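Local coordinates for protein cruciform cutting endonuclease 1, mitochondrial (Schizosaccharomyces pombe, PDB 1KCF) that resolves Holliday junctions in mitochondria as a homodimeric endonuclease, cutting four-way DNA junctions at the point of strand exchange, at residues 38-43 and 110-115. Numbering follows the deposited sequence.
Sequences PTSRVL and NPHVIL
Arg41 lays its aliphatic chain over the His112 ring and carries its guanidinium on to the backbone oxygens at the end of helix 91-109. Its CD sits over one face of the His112 imidazole, a CH-pi contact 3.6 Å from the ring centroid and shifted toward the NE2 rim, where CD to NE2 is 3.3 Å. Ser40 OG meets the same ring differently, in plane at the CD2 edge. The arginine bends at the CG-CD bond (chi3 77°), and the guanidinium stands 66° from the imidazole plane. NE gives an almost straight hydrogen bond to Asn110 O (3.0 Å, 177°), approaching from above the carbonyl plane, while NH2 bonds Phe109 O. An alanine in place of Arg41 would remove both guanidinium bonds and the CD cover over His112, and would probably loosen the hold on that helix end.

Past Arg41 the segments pair as parallel strands of the RNase H-like sheet; strand 42-47 also carries the magnesium ligand Asp46. Arg41 O accepts His112 N at 3.0 Å and, weakly, Val113 N; Leu43 N then bonds Val113 O and Leu43 O takes Leu115 N, each at 2.8 Å. Leu43 lies alongside Pro111, CD2 against CG, on the face that Phe109 and Phe56 also line. Val42 and Val113 point to the other face, where the Val42 and Leu115 side chains cross obliquely and both pack on Trp238 of helix 224-253.

Arg41 and Val42 both face Ala57 in a G1 beta bulge. One arginine thus serves two carbonyl oxygens at a helix C-terminus, where its charge probably suits the helix dipole and may disfavour protonation of His112.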
ATOM      1  N   PRO A  38     -18.714  -5.153 -16.184  1.00 50.01           N
ATOM      2  CA  PRO A  38     -19.213  -6.512 -16.411  1.00 48.06           C
ATOM      3  C   PRO A  38     -19.805  -7.041 -15.107  1.00 47.43           C
ATOM      4  O   PRO A  38     -19.448  -6.565 -14.030  1.00 46.27           O
ATOM      5  CB  PRO A  38     -17.954  -7.286 -16.794  1.00 50.00           C
ATOM      6  CG  PRO A  38     -17.020  -6.231 -17.305  1.00 51.71           C
ATOM      7  CD  PRO A  38     -17.254  -5.098 -16.358  1.00 49.14           C
ATOM      8  N   THR A  39     -20.707  -8.012 -15.195  1.00 45.61           N
ATOM      9  CA  THR A  39     -21.295  -8.598 -13.995  1.00 44.17           C
ATOM     10  C   THR A  39     -21.019 -10.093 -13.941  1.00 41.86           C
ATOM     11  O   THR A  39     -21.693 -10.824 -13.232  1.00 41.39           O
ATOM     12  CB  THR A  39     -22.820  -8.374 -13.908  1.00 45.83           C
ATOM     13  OG1 THR A  39     -23.440  -8.784 -15.132  1.00 50.70           O
ATOM     14  CG2 THR A  39     -23.127  -6.915 -13.632  1.00 45.88           C
ATOM     15  N   SER A  40     -20.032 -10.540 -14.709  1.00 42.05           N
ATOM     16  CA  SER A  40     -19.643 -11.940 -14.707  1.00 43.85           C
ATOM     17  C   SER A  40     -18.244 -12.000 -14.102  1.00 42.94           C
ATOM     18  O   SER A  40     -17.470 -11.050 -14.223  1.00 40.76           O
ATOM     19  CB  SER A  40     -19.631 -12.516 -16.132  1.00 46.86           C
ATOM     20  OG  SER A  40     -18.675 -11.859 -16.953  1.00 54.92           O
ATOM     21  N   ARG A  41     -17.929 -13.110 -13.446  1.00 43.13           N
ATOM     22  CA  ARG A  41     -16.627 -13.291 -12.817  1.00 43.37           C
ATOM     23  C   ARG A  41     -16.282 -12.089 -11.934  1.00 42.69           C
ATOM     24  O   ARG A  41     -15.257 -11.433 -12.107  1.00 42.46           O
ATOM     25  CB  ARG A  41     -15.551 -13.504 -13.886  1.00 44.59           C
ATOM     26  CG  ARG A  41     -15.864 -14.644 -14.855  1.00 47.34           C
ATOM     27  CD  ARG A  41     -14.682 -14.952 -15.770  1.00 50.05           C
ATOM     28  NE  ARG A  41     -13.635 -15.708 -15.084  1.00 54.81           N
ATOM     29  CZ  ARG A  41     -13.731 -16.995 -14.760  1.00 56.49           C
ATOM     30  NH1 ARG A  41     -14.827 -17.678 -15.061  1.00 58.84           N
ATOM     31  NH2 ARG A  41     -12.734 -17.603 -14.132  1.00 56.65           N
ATOM     32  N   VAL A  42     -17.169 -11.809 -10.989  1.00 41.09           N
ATOM     33  CA  VAL A  42     -16.996 -10.708 -10.060  1.00 38.91           C
ATOM     34  C   VAL A  42     -16.380 -11.240  -8.768  1.00 40.27           C
ATOM     35  O   VAL A  42     -16.961 -12.097  -8.097  1.00 38.82           O
ATOM     36  CB  VAL A  42     -18.352 -10.051  -9.745  1.00 38.22           C
ATOM     37  CG1 VAL A  42     -18.162  -8.894  -8.778  1.00 36.31           C
ATOM     38  CG2 VAL A  42     -19.004  -9.567 -11.042  1.00 36.33           C
ATOM     39  N   LEU A  43     -15.196 -10.743  -8.431  1.00 39.65           N
ATOM     40  CA  LEU A  43     -14.517 -11.177  -7.213  1.00 39.92           C
ATOM     41  C   LEU A  43     -14.624 -10.133  -6.102  1.00 39.78           C
ATOM     42  O   LEU A  43     -13.963  -9.094  -6.145  1.00 38.93           O
ATOM     43  CB  LEU A  43     -13.041 -11.468  -7.499  1.00 38.43           C
ATOM     44  CG  LEU A  43     -12.225 -11.925  -6.284  1.00 39.24           C
ATOM     45  CD1 LEU A  43     -12.719 -13.285  -5.805  1.00 37.13           C
ATOM     46  CD2 LEU A  43     -10.747 -11.996  -6.652  1.00 39.08           C
ATOM     47  N   ASN A 110      -9.177 -15.589 -12.114  1.00 52.09           N
ATOM     48  CA  ASN A 110      -9.104 -14.842 -13.365  1.00 54.03           C
ATOM     49  C   ASN A 110     -10.368 -13.987 -13.488  1.00 52.85           C
ATOM     50  O   ASN A 110     -11.183 -14.195 -14.382  1.00 50.76           O
ATOM     51  CB  ASN A 110      -9.023 -15.814 -14.541  1.00 57.04           C
ATOM     52  CG  ASN A 110      -8.301 -15.227 -15.727  1.00 61.28           C
ATOM     53  OD1 ASN A 110      -7.102 -14.950 -15.662  1.00 65.77           O
ATOM     54  ND2 ASN A 110      -9.023 -15.025 -16.820  1.00 64.64           N
ATOM     55  N   PRO A 111     -10.541 -13.010 -12.581  1.00 52.53           N
ATOM     56  CA  PRO A 111     -11.706 -12.118 -12.561  1.00 51.42           C
ATOM     57  C   PRO A 111     -11.790 -11.045 -13.638  1.00 50.50           C
ATOM     58  O   PRO A 111     -10.781 -10.617 -14.201  1.00 49.83           O
ATOM     59  CB  PRO A 111     -11.637 -11.482 -11.167  1.00 51.71           C
ATOM     60  CG  PRO A 111     -10.738 -12.408 -10.376  1.00 53.84           C
ATOM     61  CD  PRO A 111      -9.704 -12.779 -11.394  1.00 51.86           C
ATOM     62  N   HIS A 112     -13.018 -10.616 -13.910  1.00 48.48           N
ATOM     63  CA  HIS A 112     -13.268  -9.555 -14.869  1.00 46.84           C
ATOM     64  C   HIS A 112     -13.379  -8.287 -14.031  1.00 44.78           C
ATOM     65  O   HIS A 112     -13.106  -7.183 -14.499  1.00 44.58           O
ATOM     66  CB  HIS A 112     -14.590  -9.779 -15.613  1.00 50.16           C
ATOM     67  CG  HIS A 112     -14.553 -10.906 -16.596  1.00 53.42           C
ATOM     68  ND1 HIS A 112     -13.395 -11.312 -17.223  1.00 54.93           N
ATOM     69  CD2 HIS A 112     -15.543 -11.684 -17.096  1.00 54.97           C
ATOM     70  CE1 HIS A 112     -13.672 -12.291 -18.065  1.00 57.68           C
ATOM     71  NE2 HIS A 112     -14.968 -12.535 -18.006  1.00 57.11           N
ATOM     72  N   VAL A 113     -13.786  -8.470 -12.780  1.00 41.21           N
ATOM     73  CA  VAL A 113     -13.948  -7.362 -11.853  1.00 39.33           C
ATOM     74  C   VAL A 113     -13.539  -7.784 -10.450  1.00 39.18           C
ATOM     75  O   VAL A 113     -13.800  -8.906 -10.021  1.00 37.85           O
ATOM     76  CB  VAL A 113     -15.419  -6.879 -11.798  1.00 41.16           C
ATOM     77  CG1 VAL A 113     -15.551  -5.725 -10.804  1.00 38.66           C
ATOM     78  CG2 VAL A 113     -15.882  -6.438 -13.183  1.00 41.32           C
ATOM     79  N   ILE A 114     -12.875  -6.876  -9.746  1.00 38.68           N
ATOM     80  CA  ILE A 114     -12.452  -7.130  -8.380  1.00 40.11           C
ATOM     81  C   ILE A 114     -12.973  -5.997  -7.522  1.00 36.85           C
ATOM     82  O   ILE A 114     -12.658  -4.834  -7.767  1.00 36.03           O
ATOM     83  CB  ILE A 114     -10.918  -7.183  -8.246  1.00 42.16           C
ATOM     84  CG1 ILE A 114     -10.371  -8.359  -9.051  1.00 41.17           C
ATOM     85  CG2 ILE A 114     -10.528  -7.330  -6.776  1.00 42.04           C
ATOM     86  CD1 ILE A 114      -8.865  -8.389  -9.120  1.00 44.90           C
ATOM     87  N   LEU A 115     -13.783  -6.351  -6.532  1.00 37.57           N
ATOM     88  CA  LEU A 115     -14.370  -5.393  -5.607  1.00 37.68           C
ATOM     89  C   LEU A 115     -13.616  -5.477  -4.286  1.00 41.54           C
ATOM     90  O   LEU A 115     -13.499  -6.551  -3.686  1.00 40.93           O
ATOM     91  CB  LEU A 115     -15.842  -5.721  -5.382  1.00 36.96           C
ATOM     92  CG  LEU A 115     -16.679  -5.926  -6.649  1.00 36.05           C
ATOM     93  CD1 LEU A 115     -18.099  -6.245  -6.241  1.00 31.75           C
ATOM     94  CD2 LEU A 115     -16.632  -4.684  -7.531  1.00 32.33           C
TER